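Local coordinates for protein Co-type Nitrile Hydratase beta subunit (PDB 3QYH) that forms the beta subunit of a cobalt-dependent nitrile hydratase, an enzyme that hydrates nitriles to the corresponding amides, at residues M1-G9 / P144-R155. Sequence-based numbering, arbitrary orientation.
Sequences MNGIHDTGG and PVGHTRMPRYTR
Pro-144 and Gly-146 receive the chain's first amino group, that of Met-1, with their carbonyls, where the loop between strands 136-139 and 158-168 of the C-terminal SH3-like domain meets the N-terminal arm of this nitrile hydratase subunit. Met-1 N makes a weak bond to Pro-144 O and a short one, 2.7 Å, to Gly-146 O, approaching that carbonyl nearly head-on; two waters also accept from this nitrogen. CB of Met-1 lies 3.4 Å from Val-145 O, and its extended side chain then leads away to touch His-53 of helix 48-56. At Thr-148, one water joins its N to Met-1 N and another its O to His-5 NE2. Arg-149 turns to the partner subunit, NE bonding a backbone atom and NH2 a modified side chain of that subunit, and the side chain of Pro-151 is about 11 Å from the bound cobalt(III) ion. Arg-152 comes next, its backbone N held by Asp-6 OD2, 2.7 Å away on the syn lone pair; Asp-6 CG is anti to the backbone N (chi1 -172°), which carries OD2 there, while OD1 takes a water shared with Gly-8 O. The Arg-152 guanidinium lies flat against the Asn-2 amide, planes 7° apart, with ND2 over one face. Tyr-153 sets CD1 3.8 Å from Gly-8 CA, leaving no room for a side chain there; its OH bonds an acidic side chain of the partner subunit. Arg-155 closes the walk: NE and NH2 grip Met-150 O side-on, and NH2 forms a long salt bridge, charges only, with Asp-6 OD2 at 4.0 Å. A leucine here would probably leave Met-150 O without both these donors and Asp-6 without that countercharge. NH1 meets Asn-2 OD1 edge-on at 2.8 Å with an N-H...O angle of 159°.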
# COMPACT_ATOMS: atom_id res chain seq x y z
N MET B 1 -13.48 -7.43 9.13
CA MET B 1 -13.74 -8.80 8.69
C MET B 1 -12.55 -9.69 9.00
O MET B 1 -11.43 -9.40 8.54
CB MET B 1 -14.03 -8.85 7.19
CG MET B 1 -14.22 -10.29 6.70
SD MET B 1 -14.44 -10.37 4.94
CE MET B 1 -14.51 -12.17 4.70
N ASN B 2 -12.76 -10.75 9.77
CA ASN B 2 -11.64 -11.62 10.15
C ASN B 2 -11.31 -12.61 9.06
O ASN B 2 -11.49 -13.82 9.23
CB ASN B 2 -11.95 -12.36 11.45
CG ASN B 2 -12.10 -11.44 12.64
OD1 ASN B 2 -11.78 -10.24 12.56
ND2 ASN B 2 -12.57 -11.99 13.75
N GLY B 3 -10.86 -12.10 7.92
CA GLY B 3 -10.69 -12.91 6.74
C GLY B 3 -9.24 -13.24 6.49
O GLY B 3 -8.36 -12.80 7.22
N ILE B 4 -8.99 -14.01 5.44
CA ILE B 4 -7.67 -14.48 5.08
C ILE B 4 -6.70 -13.33 4.69
O ILE B 4 -5.49 -13.51 4.74
CB ILE B 4 -7.77 -15.50 3.93
CG1 ILE B 4 -6.44 -16.22 3.69
CG2 ILE B 4 -8.22 -14.82 2.67
CD1 ILE B 4 -6.16 -17.25 4.70
N HIS B 5 -7.24 -12.17 4.30
CA HIS B 5 -6.43 -10.99 3.95
C HIS B 5 -5.71 -10.41 5.16
O HIS B 5 -4.73 -9.67 5.02
CB HIS B 5 -7.30 -9.86 3.37
CG HIS B 5 -8.07 -9.11 4.41
ND1 HIS B 5 -9.26 -9.56 4.93
CD2 HIS B 5 -7.80 -7.94 5.05
CE1 HIS B 5 -9.69 -8.71 5.85
NE2 HIS B 5 -8.82 -7.71 5.94
N ASP B 6 -6.22 -10.67 6.35
CA ASP B 6 -5.62 -10.13 7.57
C ASP B 6 -4.46 -11.05 7.98
O ASP B 6 -4.61 -11.92 8.84
CB ASP B 6 -6.70 -10.01 8.67
CG ASP B 6 -6.21 -9.27 9.92
OD1 ASP B 6 -4.98 -9.12 10.09
OD2 ASP B 6 -7.07 -8.89 10.76
N THR B 7 -3.30 -10.85 7.34
CA THR B 7 -2.22 -11.83 7.38
C THR B 7 -1.28 -11.72 8.57
O THR B 7 -0.54 -12.67 8.87
CB THR B 7 -1.32 -11.74 6.13
OG1 THR B 7 -0.67 -10.45 6.10
CG2 THR B 7 -2.12 -11.96 4.85
N GLY B 8 -1.25 -10.56 9.23
CA GLY B 8 -0.18 -10.28 10.18
C GLY B 8 -0.10 -11.33 11.28
O GLY B 8 -1.10 -11.61 11.96
N GLY B 9 1.07 -11.93 11.44
CA GLY B 9 1.29 -12.93 12.47
C GLY B 9 1.02 -14.38 12.06
O GLY B 9 1.29 -15.31 12.83
N PRO B 144 -15.93 -6.96 13.72
CA PRO B 144 -16.99 -6.66 12.76
C PRO B 144 -16.92 -7.62 11.59
O PRO B 144 -15.82 -8.03 11.23
CB PRO B 144 -16.63 -5.26 12.24
CG PRO B 144 -15.23 -5.01 12.63
CD PRO B 144 -14.83 -5.98 13.70
N VAL B 145 -18.07 -7.95 10.99
CA VAL B 145 -18.06 -8.76 9.78
C VAL B 145 -17.77 -7.87 8.58
O VAL B 145 -17.33 -8.36 7.54
CB VAL B 145 -19.40 -9.49 9.57
CG1 VAL B 145 -19.64 -10.47 10.70
CG2 VAL B 145 -20.53 -8.49 9.48
N GLY B 146 -18.01 -6.58 8.73
CA GLY B 146 -17.75 -5.62 7.66
C GLY B 146 -16.31 -5.12 7.66
O GLY B 146 -15.43 -5.66 8.34
N HIS B 147 -16.07 -4.07 6.89
CA HIS B 147 -14.71 -3.60 6.62
C HIS B 147 -14.14 -2.88 7.85
O HIS B 147 -14.82 -2.05 8.44
CB HIS B 147 -14.72 -2.66 5.41
CG HIS B 147 -13.36 -2.16 5.00
ND1 HIS B 147 -12.35 -3.00 4.60
CD2 HIS B 147 -12.86 -0.90 4.92
CE1 HIS B 147 -11.28 -2.28 4.28
NE2 HIS B 147 -11.56 -1.00 4.47
N THR B 148 -12.89 -3.18 8.21
CA THR B 148 -12.21 -2.45 9.27
C THR B 148 -10.71 -2.47 9.04
O THR B 148 -10.20 -3.32 8.30
CB THR B 148 -12.53 -3.04 10.67
OG1 THR B 148 -12.17 -2.10 11.70
CG2 THR B 148 -11.77 -4.37 10.91
N ARG B 149 -9.98 -1.53 9.67
CA ARG B 149 -8.53 -1.46 9.45
C ARG B 149 -7.71 -1.73 10.70
O ARG B 149 -6.51 -1.42 10.72
CB ARG B 149 -8.12 -0.09 8.85
CG ARG B 149 -8.80 0.24 7.52
CD ARG B 149 -8.41 -0.79 6.43
NE ARG B 149 -7.04 -0.57 5.98
CZ ARG B 149 -6.41 -1.33 5.09
NH1 ARG B 149 -7.00 -2.38 4.53
NH2 ARG B 149 -5.17 -1.01 4.76
N MET B 150 -8.33 -2.30 11.73
CA MET B 150 -7.59 -2.75 12.91
C MET B 150 -7.23 -4.20 12.75
O MET B 150 -8.11 -5.07 12.83
CB MET B 150 -8.38 -2.54 14.24
CG MET B 150 -9.82 -3.00 14.26
SD MET B 150 -10.35 -3.37 15.98
CE MET B 150 -10.38 -1.73 16.70
N PRO B 151 -5.95 -4.48 12.48
CA PRO B 151 -5.60 -5.89 12.23
C PRO B 151 -5.89 -6.74 13.45
O PRO B 151 -5.80 -6.26 14.59
CB PRO B 151 -4.10 -5.85 11.96
CG PRO B 151 -3.82 -4.40 11.50
CD PRO B 151 -4.79 -3.58 12.34
N ARG B 152 -6.23 -8.00 13.22
CA ARG B 152 -6.52 -8.92 14.32
C ARG B 152 -5.37 -8.96 15.31
O ARG B 152 -5.60 -9.00 16.52
CB ARG B 152 -6.78 -10.32 13.78
CG ARG B 152 -8.07 -10.91 14.30
CD ARG B 152 -8.50 -12.21 13.58
NE ARG B 152 -9.18 -13.08 14.53
CZ ARG B 152 -9.56 -14.34 14.29
NH1 ARG B 152 -10.18 -15.05 15.23
NH2 ARG B 152 -9.33 -14.88 13.10
N TYR B 153 -4.13 -8.93 14.81
CA TYR B 153 -2.97 -9.07 15.69
C TYR B 153 -2.80 -7.92 16.71
O TYR B 153 -2.02 -8.05 17.65
CB TYR B 153 -1.66 -9.31 14.90
CG TYR B 153 -1.08 -8.08 14.20
CD1 TYR B 153 -1.34 -7.84 12.84
CD2 TYR B 153 -0.28 -7.17 14.89
CE1 TYR B 153 -0.81 -6.70 12.19
CE2 TYR B 153 0.27 -6.06 14.26
CZ TYR B 153 -0.01 -5.82 12.91
OH TYR B 153 0.54 -4.71 12.30
N THR B 154 -3.51 -6.82 16.51
CA THR B 154 -3.42 -5.67 17.43
C THR B 154 -4.52 -5.64 18.49
O THR B 154 -4.42 -4.91 19.48
CB THR B 154 -3.47 -4.31 16.67
OG1 THR B 154 -4.78 -4.11 16.13
CG2 THR B 154 -2.42 -4.21 15.56
N ARG B 155 -5.58 -6.43 18.29
CA ARG B 155 -6.77 -6.27 19.13
C ARG B 155 -6.53 -6.68 20.60
O ARG B 155 -5.96 -7.72 20.88
CB ARG B 155 -7.97 -6.99 18.50
CG ARG B 155 -8.32 -6.39 17.15
CD ARG B 155 -9.50 -7.04 16.48
NE ARG B 155 -9.45 -6.81 15.04
CZ ARG B 155 -10.14 -7.53 14.15
NH1 ARG B 155 -10.94 -8.51 14.56
NH2 ARG B 155 -10.03 -7.28 12.85
O HOH W 1 -11.95 -5.80 7.05
O HOH W 2 -13.06 -7.94 11.66
O HOH W 3 -8.94 -4.25 5.92
O HOH W 4 -9.35 -6.05 8.24
O HOH W 5 -3.74 -10.25 12.11